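Local structure of Lip_vut3, C2L (Metagenome, 6NKD) at residues A[3-8]-A[72-77]; A[131-136]-A[166-171]; A[12-17]-A[45-50]; A[136-141]-A[148-153]. The protein probably hydrolyses ester bonds of lipids as a GDSL-family lipase of the SGNH hydrolase clan, and is related to LipC, thought to act in spore germination. All blocks are in the same frame, centred on the assembly; numbering follows the deposited sequence.

Interaction 1. Residues A[3-8]-A[72-77]; sequences LQYTAL and ADVITI
The ring of Y5 reaches across to the neighbouring strand and overlaps V74 and T76, with CD1 3.6 Å from CG1 of V74. Its CG lies anti to the backbone N (chi1 161°), and the ring runs forward beside the partner strand, presenting its edge to the carbonyl of V74. Beyond it, OH of Y5 and OG1 of T76 share a hydrogen bond of 2.6 Å, the two side chains crossing at about a right angle. A phenylalanine in place of Y5 would probably leave the buried OG1 of T76 without its hydroxyl partner. A7, on the same face as Y5, brings only a methyl there, its CB 3.4 Å from OG1 of T76.

On the face of T6, L8, I75 and I77 the cross-strand touches are between carbons: CG2 of T6 meets CG1 of I75 (3.7 Å), and CD1 of L8 meets CG2 of I75. Beside them, where the chain enters the strand, CB of A72 touches CG2 of T6 (3.6 Å). Helices 63-71 and 98-122 cover the isoleucines; helix 25-37 covers Y5 and V74.

The strands are parallel, 12° apart, and are joined by main-chain bonds such as L8 N to T76 O at 2.9 Å. At the entry to the pair, D73 grips Q4 twice: its N gives to Q4 O, and its OD2 takes Q4 N at 3.1 Å, from above the carboxylate plane. In the core of this alpha/beta/alpha fold the backbone N-H groups of T6 and L8 are paired with carbonyls of the neighbouring strand, and the buried hydroxyls of Y5 and T76 satisfy each other.

Interaction 2. Residues A[131-136]-A[166-171]; sequences VRLLNL and IKVIDT
N135 leaves its strand with CB 3.8 Å from the carbonyl O of I169, the same oxygen that its backbone N holds at 3.1 Å. CG takes the position between backbone N and carbonyl carbon (chi1 60°), and the amide beyond it meets the first turn of helix 171-175. There OD1 accepts a weak bond from T171 N, takes another from Y172 N, and lies 3.0 Å from T171 OG1. On the other branch ND2 donates to OD1 of D170 at 3.3 Å, the amide and carboxylate planes 85° apart. Asparagine suits the place because one short amide both accepts and donates. An alanine here would probably leave Y172 N and the D170 carboxylate without this partner, and the helix start less firmly tied to the strand.

Upstream the pairing is parallel, with I169 N to L133 O at 2.8 Å. CD1 of L133 packs on CG2 of V168 (3.7 Å). R132 and K167 run side by side, the lysine CD over one guanidinium face; NH1 of R132 is hydrogen-bonded to P164 O and NZ of K167 to A205 O.

The two strands and helix 144-157 form a beta-alpha-beta crossover at one margin of the sheet. R132, L134 and I169 face helix 192-204, L133 and I166 face helix 98-122, and D170 N-caps helix 171-175.

Interaction 3. Residues A[12-17]-A[45-50]; sequences LTVGVG and VFAKSG
The backbone from T13 to V16, the end of a short helix and its exit, runs 47° from the V45 to S49 direction, and V14 and A47 come nearest, with 5.7 Å between their CA atoms. The methyl of A47 carries the contact: its CB is 3.6 Å from CG2 of V14 and 3.7 Å from CB of T13. An alanine is fitting because two branched side chains converge on it. T13 sets CG2 anti to its backbone N, which brings the methyl alongside CG1 of V45 at 3.9 Å, the two side chains sliding past each other. Its hydroxyl turns elsewhere, to OG1 of T78 and, weakly, to L8 O, so this threonine is apolar on one branch and polar on the other. CG2 of V14 also reaches K48 N (3.7 Å), and farther on CG2 of V16 approaches OG of S49.

The polar ends beside this apolar seam look to the third subunit, another copy of the protein: K48 forms a salt bridge with E52 there, and S49 OG is hydrogen-bonded to E55 there. G15, with phi 98°, is the C-prime residue of a Schellman motif that ends the helix; at such angles a CB would run into the preceding carbonyl O.

V16 touches H189 and S49 touches S11, the probable catalytic histidine and nucleophile, and G50 is a predicted substrate-binding residue. A helix carrying the nucleophile near its start, packed against the end of the adjoining strand, is part of the active-site layout of GDSL hydrolases, in whose relatives the equivalent glycine helps line the oxyanion hole.

Interaction 4. Residues A[136-141]-A[148-153]; sequences LYNPFP and KWISGF
L136, just past the end of its strand, points at the helix and meets both I150 and F153. Its CB lies 3.7 Å from CG2 of I150, while CG and CD1 lean obliquely on the phenylalanine ring, CD1 being 3.7 Å from CD2 of F153; the two side chains cross at about a right angle. A leucine suits this place, since its CB can meet I150 while the fork beyond reaches the ring of F153. Its carbonyl O is taken by ND2 of N154.

Y137 offers mainly its backbone, O lying 3.3 Å from CD1 of I150. Its ring turns the other way, to stack on F175, and its OH bonds to V188 O; the side chain of Y137 lies about 5 Å from that of H189, a probable catalytic residue. The loop is thus the first link of a beta-alpha-beta crossover, carrying the chain from strand 130-134 into helix 144-157 with one side on the helix and the other near the active site.

At N138 the contact returns to I150, whose chain is extended (chi2 -179°) and brings CD1 to 3.6 Å from CA of N138. The asparagine also folds its own loop: OD1 accepts F140 N at 3.2 Å in an Asx turn, the donor standing 70° out of the carbonyl plane, while ND2 reaches F140 O and D147 only weakly. P139, between them, needs no N-H in such a turn, and its CD approaches CD1 of I150 at 4.3 Å. F140 receives CG of P139 over one ring face, toward the rim, and packs against L88 and V188.

How the interactions relate
Interactions 1 and 2 are core contacts of one parallel sheet and meet where I75 O faces R132 N, joining strand 74-77 to strand 130-134. Interaction 3 belongs to the same sheet at its other margin, where A7 O meets F46 N, but it alone is only partly buried, and it depends on methyl packing beside a subunit interface. Interaction 4, buried too, is nested in the loop closed by interaction 2 and shares L136 with it, trading strand pairing for loop-to-helix hydrocarbon contact. Backbone hydrogen bonds run through 1 and 2, joined by side-chain bonds, whereas none bridges the segments of 3 or 4. Those latter two approach the probable catalytic residues and touch through L12 and Y137.

Interaction 1. Residues A[3-8]-A[72-77]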
loop_
_atom_site.group_PDB
_atom_site.type_symbol
_atom_site.label_atom_id
_atom_site.label_comp_id
_atom_site.label_asym_id
_atom_site.label_seq_id
_atom_site.Cartn_x
_atom_site.Cartn_y
_atom_site.Cartn_z
ATOM N N LEU A 3 3.477 -14.569 -26.933
ATOM C CA LEU A 3 3.146 -15.607 -25.968
ATOM C C LEU A 3 2.332 -15.024 -24.821
ATOM O O LEU A 3 2.546 -13.880 -24.408
ATOM C CB LEU A 3 4.415 -16.265 -25.425
ATOM C CG LEU A 3 5.314 -16.966 -26.444
ATOM C CD1 LEU A 3 6.570 -17.490 -25.772
ATOM C CD2 LEU A 3 4.564 -18.094 -27.138
ATOM N N GLN A 4 1.398 -15.819 -24.310
ATOM C CA GLN A 4 0.554 -15.432 -23.187
ATOM C C GLN A 4 0.962 -16.257 -21.974
ATOM O O GLN A 4 0.913 -17.491 -22.013
ATOM C CB GLN A 4 -0.925 -15.643 -23.512
ATOM C CG GLN A 4 -1.860 -14.605 -22.904
ATOM C CD GLN A 4 -1.918 -13.321 -23.716
ATOM O OE1 GLN A 4 -1.292 -13.211 -24.771
ATOM N NE2 GLN A 4 -2.678 -12.347 -23.230
ATOM N N TYR A 5 1.370 -15.578 -20.908
ATOM C CA TYR A 5 1.833 -16.224 -19.684
ATOM C C TYR A 5 0.961 -15.744 -18.532
ATOM O O TYR A 5 0.984 -14.560 -18.180
ATOM C CB TYR A 5 3.311 -15.918 -19.435
ATOM C CG TYR A 5 3.776 -16.135 -18.011
ATOM C CD1 TYR A 5 3.525 -17.329 -17.346
ATOM C CD2 TYR A 5 4.489 -15.152 -17.340
ATOM C CE1 TYR A 5 3.952 -17.528 -16.046
ATOM C CE2 TYR A 5 4.923 -15.341 -16.041
ATOM C CZ TYR A 5 4.654 -16.531 -15.399
ATOM O OH TYR A 5 5.086 -16.724 -14.106
ATOM N N THR A 6 0.188 -16.659 -17.953
ATOM C CA THR A 6 -0.635 -16.356 -16.793
ATOM C C THR A 6 0.043 -16.880 -15.533
ATOM O O THR A 6 0.771 -17.876 -15.562
ATOM C CB THR A 6 -2.042 -16.951 -16.934
ATOM O OG1 THR A 6 -2.948 -16.251 -16.073
ATOM C CG2 THR A 6 -2.058 -18.429 -16.568
ATOM N N ALA A 7 -0.181 -16.179 -14.424
ATOM C CA ALA A 7 0.450 -16.522 -13.158
ATOM C C ALA A 7 -0.582 -16.456 -12.046
ATOM O O ALA A 7 -1.285 -15.450 -11.906
ATOM C CB ALA A 7 1.625 -15.588 -12.848
ATOM N N LEU A 8 -0.669 -17.526 -11.262
ATOM C CA LEU A 8 -1.618 -17.631 -10.168
ATOM C C LEU A 8 -0.873 -18.003 -8.896
ATOM O O LEU A 8 0.133 -18.714 -8.940
ATOM C CB LEU A 8 -2.694 -18.683 -10.465
ATOM C CG LEU A 8 -3.144 -18.782 -11.924
ATOM C CD1 LEU A 8 -3.605 -20.193 -12.244
ATOM C CD2 LEU A 8 -4.244 -17.774 -12.214
ATOM N N ALA A 72 -3.238 -19.264 -22.101
ATOM C CA ALA A 72 -1.895 -19.245 -21.539
ATOM C C ALA A 72 -1.036 -20.353 -22.134
ATOM O O ALA A 72 -1.433 -21.522 -22.155
ATOM C CB ALA A 72 -1.956 -19.391 -20.020
ATOM N N ASP A 73 0.145 -19.977 -22.621
ATOM C CA ASP A 73 1.150 -20.943 -23.038
ATOM C C ASP A 73 2.018 -21.410 -21.878
ATOM O O ASP A 73 2.583 -22.508 -21.946
ATOM C CB ASP A 73 2.042 -20.341 -24.127
ATOM C CG ASP A 73 1.244 -19.731 -25.262
ATOM O OD1 ASP A 73 0.248 -20.348 -25.694
ATOM O OD2 ASP A 73 1.610 -18.627 -25.720
ATOM N N VAL A 74 2.138 -20.598 -20.830
ATOM C CA VAL A 74 2.899 -20.928 -19.631
ATOM C C VAL A 74 2.058 -20.539 -18.424
ATOM O O VAL A 74 1.467 -19.455 -18.400
ATOM C CB VAL A 74 4.262 -20.205 -19.598
ATOM C CG1 VAL A 74 4.997 -20.508 -18.301
ATOM C CG2 VAL A 74 5.113 -20.600 -20.796
ATOM N N ILE A 75 1.995 -21.425 -17.431
ATOM C CA ILE A 75 1.243 -21.188 -16.205
ATOM C C ILE A 75 2.149 -21.484 -15.018
ATOM O O ILE A 75 2.795 -22.536 -14.973
ATOM C CB ILE A 75 -0.031 -22.054 -16.132
ATOM C CG1 ILE A 75 -0.901 -21.845 -17.371
ATOM C CG2 ILE A 75 -0.819 -21.736 -14.870
ATOM C CD1 ILE A 75 -2.176 -22.657 -17.364
ATOM N N THR A 76 2.198 -20.559 -14.063
ATOM C CA THR A 76 2.929 -20.750 -12.819
ATOM C C THR A 76 1.963 -20.655 -11.648
ATOM O O THR A 76 1.064 -19.807 -11.641
ATOM C CB THR A 76 4.052 -19.722 -12.655
ATOM O OG1 THR A 76 3.518 -18.399 -12.788
ATOM C CG2 THR A 76 5.132 -19.944 -13.701
ATOM N N ILE A 77 2.145 -21.531 -10.662
ATOM C CA ILE A 77 1.259 -21.608 -9.508
ATOM C C ILE A 77 2.103 -21.620 -8.241
ATOM O O ILE A 77 3.089 -22.359 -8.152
ATOM C CB ILE A 77 0.350 -22.851 -9.560
ATOM C CG1 ILE A 77 -0.439 -22.885 -10.871
ATOM C CG2 ILE A 77 -0.600 -22.867 -8.372
ATOM C CD1 ILE A 77 -1.373 -24.066 -10.991
#

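Interaction 2. Residues A[131-136]-A[166-171]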
loop_
_atom_site.group_PDB
_atom_site.type_symbol
_atom_site.label_atom_id
_atom_site.label_comp_id
_atom_site.label_asym_id
_atom_site.label_seq_id
_atom_site.Cartn_x
_atom_site.Cartn_y
_atom_site.Cartn_z
ATOM N N VAL A 131 3.151 -25.842 -17.503
ATOM C CA VAL A 131 2.830 -25.537 -16.113
ATOM C C VAL A 131 4.084 -25.742 -15.277
ATOM O O VAL A 131 4.670 -26.832 -15.288
ATOM C CB VAL A 131 1.679 -26.403 -15.577
ATOM C CG1 VAL A 131 1.449 -26.116 -14.102
ATOM C CG2 VAL A 131 0.407 -26.157 -16.375
ATOM N N ARG A 132 4.495 -24.702 -14.560
ATOM C CA ARG A 132 5.628 -24.759 -13.641
ATOM C C ARG A 132 5.133 -24.343 -12.262
ATOM O O ARG A 132 4.902 -23.156 -12.013
ATOM C CB ARG A 132 6.771 -23.855 -14.106
ATOM C CG ARG A 132 7.744 -24.496 -15.091
ATOM C CD ARG A 132 7.187 -24.546 -16.503
ATOM N NE ARG A 132 8.172 -25.051 -17.457
ATOM C CZ ARG A 132 8.240 -26.314 -17.863
ATOM N NH1 ARG A 132 7.375 -27.208 -17.405
ATOM N NH2 ARG A 132 9.171 -26.684 -18.733
ATOM N N LEU A 133 4.962 -25.313 -11.370
ATOM C CA LEU A 133 4.541 -25.045 -10.002
ATOM C C LEU A 133 5.739 -25.168 -9.071
ATOM O O LEU A 133 6.530 -26.112 -9.184
ATOM C CB LEU A 133 3.420 -25.994 -9.574
ATOM C CG LEU A 133 3.642 -27.498 -9.729
ATOM C CD1 LEU A 133 4.093 -28.114 -8.413
ATOM C CD2 LEU A 133 2.380 -28.173 -10.239
ATOM N N LEU A 134 5.874 -24.213 -8.160
ATOM C CA LEU A 134 7.033 -24.118 -7.285
ATOM C C LEU A 134 6.714 -24.721 -5.926
ATOM O O LEU A 134 5.642 -24.479 -5.363
ATOM C CB LEU A 134 7.470 -22.663 -7.117
ATOM C CG LEU A 134 7.716 -21.869 -8.401
ATOM C CD1 LEU A 134 6.456 -21.139 -8.851
ATOM C CD2 LEU A 134 8.869 -20.898 -8.208
ATOM N N ASN A 135 7.649 -25.506 -5.398
ATOM C CA ASN A 135 7.448 -26.098 -4.087
ATOM C C ASN A 135 7.763 -25.073 -2.998
ATOM O O ASN A 135 8.041 -23.900 -3.265
ATOM C CB ASN A 135 8.281 -27.372 -3.932
ATOM C CG ASN A 135 9.778 -27.140 -4.092
ATOM O OD1 ASN A 135 10.282 -26.032 -3.907
ATOM N ND2 ASN A 135 10.499 -28.202 -4.429
ATOM N N LEU A 136 7.725 -25.526 -1.751
ATOM C CA LEU A 136 7.916 -24.647 -0.611
ATOM C C LEU A 136 9.368 -24.664 -0.153
ATOM O O LEU A 136 10.012 -25.716 -0.120
ATOM C CB LEU A 136 7.003 -25.064 0.544
ATOM C CG LEU A 136 5.498 -25.022 0.273
ATOM C CD1 LEU A 136 4.726 -25.509 1.489
ATOM C CD2 LEU A 136 5.062 -23.618 -0.118
ATOM N N ILE A 166 4.737 -30.585 -17.473
ATOM C CA ILE A 166 4.523 -30.217 -16.078
ATOM C C ILE A 166 5.822 -30.451 -15.322
ATOM O O ILE A 166 6.376 -31.556 -15.356
ATOM C CB ILE A 166 3.371 -31.019 -15.450
ATOM C CG1 ILE A 166 2.202 -31.144 -16.431
ATOM C CG2 ILE A 166 2.918 -30.368 -14.152
ATOM C CD1 ILE A 166 1.560 -29.827 -16.799
ATOM N N LYS A 167 6.306 -29.417 -14.640
ATOM C CA LYS A 167 7.534 -29.503 -13.865
ATOM C C LYS A 167 7.323 -28.880 -12.495
ATOM O O LYS A 167 6.616 -27.877 -12.358
ATOM C CB LYS A 167 8.706 -28.808 -14.575
ATOM C CG LYS A 167 9.317 -29.615 -15.712
ATOM C CD LYS A 167 10.738 -29.156 -16.006
ATOM C CE LYS A 167 11.425 -30.084 -16.993
ATOM N NZ LYS A 167 12.870 -29.759 -17.140
ATOM N N VAL A 168 7.938 -29.485 -11.484
ATOM C CA VAL A 168 7.910 -28.977 -10.118
ATOM C C VAL A 168 9.245 -28.297 -9.850
ATOM O O VAL A 168 10.299 -28.944 -9.888
ATOM C CB VAL A 168 7.644 -30.099 -9.104
ATOM C CG1 VAL A 168 7.557 -29.531 -7.697
ATOM C CG2 VAL A 168 6.370 -30.845 -9.466
ATOM N N ILE A 169 9.204 -26.997 -9.585
ATOM C CA ILE A 169 10.422 -26.212 -9.418
ATOM C C ILE A 169 10.923 -26.365 -7.989
ATOM O O ILE A 169 10.168 -26.182 -7.026
ATOM C CB ILE A 169 10.166 -24.738 -9.768
ATOM C CG1 ILE A 169 9.591 -24.629 -11.182
ATOM C CG2 ILE A 169 11.446 -23.928 -9.650
ATOM C CD1 ILE A 169 10.481 -25.212 -12.259
ATOM N N ASP A 170 12.207 -26.702 -7.848
ATOM C CA ASP A 170 12.804 -26.966 -6.539
ATOM C C ASP A 170 13.191 -25.637 -5.894
ATOM O O ASP A 170 14.359 -25.241 -5.846
ATOM C CB ASP A 170 14.001 -27.898 -6.675
ATOM C CG ASP A 170 14.405 -28.527 -5.357
ATOM O OD1 ASP A 170 13.773 -28.214 -4.324
ATOM O OD2 ASP A 170 15.353 -29.340 -5.355
ATOM N N THR A 171 12.173 -24.933 -5.391
ATOM C CA THR A 171 12.423 -23.689 -4.670
ATOM C C THR A 171 13.198 -23.942 -3.385
ATOM O O THR A 171 13.947 -23.071 -2.929
ATOM C CB THR A 171 11.106 -22.981 -4.346
ATOM O OG1 THR A 171 10.110 -23.349 -5.308
ATOM C CG2 THR A 171 11.297 -21.474 -4.373
#

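Interaction 3. Residues A[12-17]-A[45-50]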
loop_
_atom_site.group_PDB
_atom_site.type_symbol
_atom_site.label_atom_id
_atom_site.label_comp_id
_atom_site.label_asym_id
_atom_site.label_seq_id
_atom_site.Cartn_x
_atom_site.Cartn_y
_atom_site.Cartn_z
ATOM N N LEU A 12 3.818 -14.763 -3.104
ATOM C CA LEU A 12 5.005 -14.924 -3.939
ATOM C C LEU A 12 4.743 -14.446 -5.361
ATOM O O LEU A 12 5.576 -13.748 -5.953
ATOM C CB LEU A 12 5.459 -16.384 -3.940
ATOM C CG LEU A 12 5.796 -17.039 -2.597
ATOM C CD1 LEU A 12 6.594 -18.319 -2.812
ATOM C CD2 LEU A 12 6.544 -16.078 -1.689
ATOM N N THR A 13 3.587 -14.809 -5.924
ATOM C CA THR A 13 3.229 -14.335 -7.257
ATOM C C THR A 13 2.977 -12.831 -7.261
ATOM O O THR A 13 3.216 -12.166 -8.275
ATOM C CB THR A 13 2.000 -15.090 -7.770
ATOM O OG1 THR A 13 2.235 -16.500 -7.686
ATOM C CG2 THR A 13 1.702 -14.726 -9.220
ATOM N N VAL A 14 2.502 -12.282 -6.143
ATOM C CA VAL A 14 2.376 -10.834 -6.027
ATOM C C VAL A 14 3.752 -10.178 -6.044
ATOM O O VAL A 14 3.938 -9.104 -6.628
ATOM C CB VAL A 14 1.589 -10.468 -4.754
ATOM C CG1 VAL A 14 1.633 -8.968 -4.505
ATOM C CG2 VAL A 14 0.151 -10.950 -4.861
ATOM N N GLY A 15 4.737 -10.816 -5.422
ATOM C CA GLY A 15 6.057 -10.242 -5.284
ATOM C C GLY A 15 6.325 -9.573 -3.956
ATOM O O GLY A 15 7.180 -8.681 -3.895
ATOM N N VAL A 16 5.623 -9.969 -2.896
ATOM C CA VAL A 16 5.790 -9.339 -1.594
ATOM C C VAL A 16 7.183 -9.639 -1.066
ATOM O O VAL A 16 7.660 -10.780 -1.136
ATOM C CB VAL A 16 4.703 -9.825 -0.623
ATOM C CG1 VAL A 16 4.893 -9.213 0.758
ATOM C CG2 VAL A 16 3.321 -9.497 -1.171
ATOM N N GLY A 17 7.856 -8.613 -0.549
ATOM C CA GLY A 17 9.195 -8.726 -0.012
ATOM C C GLY A 17 10.237 -7.990 -0.828
ATOM O O GLY A 17 11.190 -7.448 -0.256
ATOM N N VAL A 45 -1.700 -11.603 -14.199
ATOM C CA VAL A 45 -1.414 -12.073 -12.846
ATOM C C VAL A 45 -2.699 -12.042 -12.030
ATOM O O VAL A 45 -3.326 -10.986 -11.891
ATOM C CB VAL A 45 -0.326 -11.228 -12.160
ATOM C CG1 VAL A 45 -0.213 -11.599 -10.687
ATOM C CG2 VAL A 45 1.011 -11.411 -12.863
ATOM N N PHE A 46 -3.082 -13.194 -11.484
ATOM C CA PHE A 46 -4.181 -13.301 -10.527
ATOM C C PHE A 46 -3.577 -13.794 -9.218
ATOM O O PHE A 46 -3.318 -14.992 -9.064
ATOM C CB PHE A 46 -5.271 -14.249 -11.021
ATOM C CG PHE A 46 -5.857 -13.872 -12.350
ATOM C CD1 PHE A 46 -6.753 -12.820 -12.455
ATOM C CD2 PHE A 46 -5.533 -14.587 -13.492
ATOM C CE1 PHE A 46 -7.300 -12.479 -13.675
ATOM C CE2 PHE A 46 -6.078 -14.252 -14.715
ATOM C CZ PHE A 46 -6.963 -13.195 -14.806
ATOM N N ALA A 47 -3.344 -12.881 -8.278
ATOM C CA ALA A 47 -2.708 -13.260 -7.025
ATOM C C ALA A 47 -3.085 -12.267 -5.935
ATOM O O ALA A 47 -3.357 -11.095 -6.208
ATOM C CB ALA A 47 -1.185 -13.334 -7.175
ATOM N N LYS A 48 -3.090 -12.756 -4.698
ATOM C CA LYS A 48 -3.418 -11.948 -3.532
ATOM C C LYS A 48 -2.824 -12.625 -2.307
ATOM O O LYS A 48 -2.764 -13.854 -2.231
ATOM C CB LYS A 48 -4.936 -11.782 -3.372
ATOM C CG LYS A 48 -5.366 -10.862 -2.234
ATOM C CD LYS A 48 -5.481 -9.416 -2.693
ATOM C CE LYS A 48 -5.830 -8.492 -1.536
ATOM N NZ LYS A 48 -7.005 -8.979 -0.760
ATOM N N SER A 49 -2.374 -11.814 -1.353
ATOM C CA SER A 49 -1.828 -12.359 -0.118
ATOM C C SER A 49 -2.903 -13.123 0.647
ATOM O O SER A 49 -4.055 -12.690 0.733
ATOM C CB SER A 49 -1.254 -11.238 0.748
ATOM O OG SER A 49 -0.173 -10.602 0.090
ATOM N N GLY A 50 -2.523 -14.273 1.195
ATOM C CA GLY A 50 -3.462 -15.109 1.915
ATOM C C GLY A 50 -4.400 -15.914 1.048
ATOM O O GLY A 50 -5.403 -16.424 1.558
#

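Interaction 4. Residues A[136-141]-A[148-153]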
loop_
_atom_site.group_PDB
_atom_site.type_symbol
_atom_site.label_atom_id
_atom_site.label_comp_id
_atom_site.label_asym_id
_atom_site.label_seq_id
_atom_site.Cartn_x
_atom_site.Cartn_y
_atom_site.Cartn_z
ATOM N N LEU A 136 7.725 -25.526 -1.751
ATOM C CA LEU A 136 7.916 -24.647 -0.611
ATOM C C LEU A 136 9.368 -24.664 -0.153
ATOM O O LEU A 136 10.012 -25.716 -0.120
ATOM C CB LEU A 136 7.003 -25.064 0.544
ATOM C CG LEU A 136 5.498 -25.022 0.273
ATOM C CD1 LEU A 136 4.726 -25.509 1.489
ATOM C CD2 LEU A 136 5.062 -23.618 -0.118
ATOM N N TYR A 137 9.878 -23.487 0.187
ATOM C CA TYR A 137 11.169 -23.362 0.842
ATOM C C TYR A 137 10.973 -23.273 2.352
ATOM O O TYR A 137 9.885 -22.963 2.844
ATOM C CB TYR A 137 11.924 -22.132 0.331
ATOM C CG TYR A 137 11.193 -20.820 0.527
ATOM C CD1 TYR A 137 11.314 -20.101 1.710
ATOM C CD2 TYR A 137 10.388 -20.295 -0.476
ATOM C CE1 TYR A 137 10.651 -18.904 1.892
ATOM C CE2 TYR A 137 9.721 -19.096 -0.304
ATOM C CZ TYR A 137 9.857 -18.405 0.882
ATOM O OH TYR A 137 9.196 -17.212 1.061
ATOM N N ASN A 138 12.047 -23.550 3.090
ATOM C CA ASN A 138 11.988 -23.503 4.543
ATOM C C ASN A 138 12.588 -22.191 5.028
ATOM O O ASN A 138 13.821 -22.054 5.059
ATOM C CB ASN A 138 12.730 -24.693 5.157
ATOM C CG ASN A 138 12.685 -24.689 6.672
ATOM O OD1 ASN A 138 11.783 -24.108 7.276
ATOM N ND2 ASN A 138 13.663 -25.336 7.295
ATOM N N PRO A 139 11.778 -21.203 5.418
ATOM C CA PRO A 139 12.346 -19.933 5.892
ATOM C C PRO A 139 12.957 -20.020 7.280
ATOM O O PRO A 139 13.670 -19.091 7.680
ATOM C CB PRO A 139 11.142 -18.984 5.875
ATOM C CG PRO A 139 9.975 -19.878 6.113
ATOM C CD PRO A 139 10.304 -21.196 5.451
ATOM N N PHE A 140 12.711 -21.102 8.022
ATOM C CA PHE A 140 13.243 -21.286 9.370
ATOM C C PHE A 140 14.116 -22.530 9.380
ATOM O O PHE A 140 13.673 -23.616 9.796
ATOM C CB PHE A 140 12.117 -21.382 10.397
ATOM C CG PHE A 140 11.124 -20.262 10.310
ATOM C CD1 PHE A 140 11.496 -18.963 10.616
ATOM C CD2 PHE A 140 9.817 -20.508 9.925
ATOM C CE1 PHE A 140 10.582 -17.930 10.537
ATOM C CE2 PHE A 140 8.899 -19.479 9.844
ATOM C CZ PHE A 140 9.282 -18.188 10.151
ATOM N N PRO A 141 15.372 -22.423 8.938
ATOM C CA PRO A 141 16.234 -23.611 8.864
ATOM C C PRO A 141 16.624 -24.169 10.220
ATOM O O PRO A 141 16.933 -25.363 10.311
ATOM C CB PRO A 141 17.461 -23.107 8.094
ATOM C CG PRO A 141 17.504 -21.645 8.389
ATOM C CD PRO A 141 16.070 -21.202 8.490
ATOM N N LYS A 148 11.465 -30.754 8.224
ATOM C CA LYS A 148 10.879 -32.069 7.977
ATOM C C LYS A 148 9.499 -31.947 7.347
ATOM O O LYS A 148 9.164 -32.694 6.420
ATOM C CB LYS A 148 10.808 -32.860 9.284
ATOM C CG LYS A 148 10.206 -34.251 9.153
ATOM C CD LYS A 148 10.197 -34.967 10.496
ATOM C CE LYS A 148 9.743 -36.413 10.361
ATOM N NZ LYS A 148 9.810 -37.142 11.660
ATOM N N TRP A 149 8.686 -31.008 7.835
ATOM C CA TRP A 149 7.343 -30.826 7.294
ATOM C C TRP A 149 7.394 -30.423 5.826
ATOM O O TRP A 149 6.670 -30.975 4.990
ATOM C CB TRP A 149 6.592 -29.775 8.111
ATOM C CG TRP A 149 5.893 -30.318 9.322
ATOM C CD1 TRP A 149 5.783 -31.628 9.689
ATOM C CD2 TRP A 149 5.199 -29.561 10.322
ATOM N NE1 TRP A 149 5.064 -31.733 10.856
ATOM C CE2 TRP A 149 4.693 -30.479 11.265
ATOM C CE3 TRP A 149 4.955 -28.197 10.511
ATOM C CZ2 TRP A 149 3.960 -30.077 12.380
ATOM C CZ3 TRP A 149 4.227 -27.799 11.618
ATOM C CH2 TRP A 149 3.738 -28.736 12.539
ATOM N N ILE A 150 8.254 -29.458 5.494
ATOM C CA ILE A 150 8.303 -28.940 4.133
ATOM C C ILE A 150 8.950 -29.948 3.191
ATOM O O ILE A 150 8.556 -30.057 2.022
ATOM C CB ILE A 150 9.026 -27.579 4.129
ATOM C CG1 ILE A 150 8.204 -26.561 4.926
ATOM C CG2 ILE A 150 9.270 -27.085 2.711
ATOM C CD1 ILE A 150 8.808 -25.179 4.983
ATOM N N SER A 151 9.930 -30.713 3.677
ATOM C CA SER A 151 10.531 -31.749 2.843
ATOM C C SER A 151 9.515 -32.827 2.486
ATOM O O SER A 151 9.513 -33.336 1.359
ATOM C CB SER A 151 11.736 -32.365 3.551
ATOM O OG SER A 151 12.726 -31.388 3.827
ATOM N N GLY A 152 8.645 -33.186 3.432
ATOM C CA GLY A 152 7.637 -34.192 3.147
ATOM C C GLY A 152 6.608 -33.710 2.143
ATOM O O GLY A 152 6.163 -34.473 1.281
ATOM N N PHE A 153 6.217 -32.439 2.240
ATOM C CA PHE A 153 5.282 -31.882 1.270
ATOM C C PHE A 153 5.902 -31.805 -0.119
ATOM O O PHE A 153 5.189 -31.921 -1.121
ATOM C CB PHE A 153 4.815 -30.499 1.726
ATOM C CG PHE A 153 4.017 -29.754 0.694
ATOM C CD1 PHE A 153 2.668 -30.009 0.522
ATOM C CD2 PHE A 153 4.618 -28.793 -0.103
ATOM C CE1 PHE A 153 1.932 -29.324 -0.427
ATOM C CE2 PHE A 153 3.889 -28.105 -1.056
ATOM C CZ PHE A 153 2.545 -28.370 -1.217
#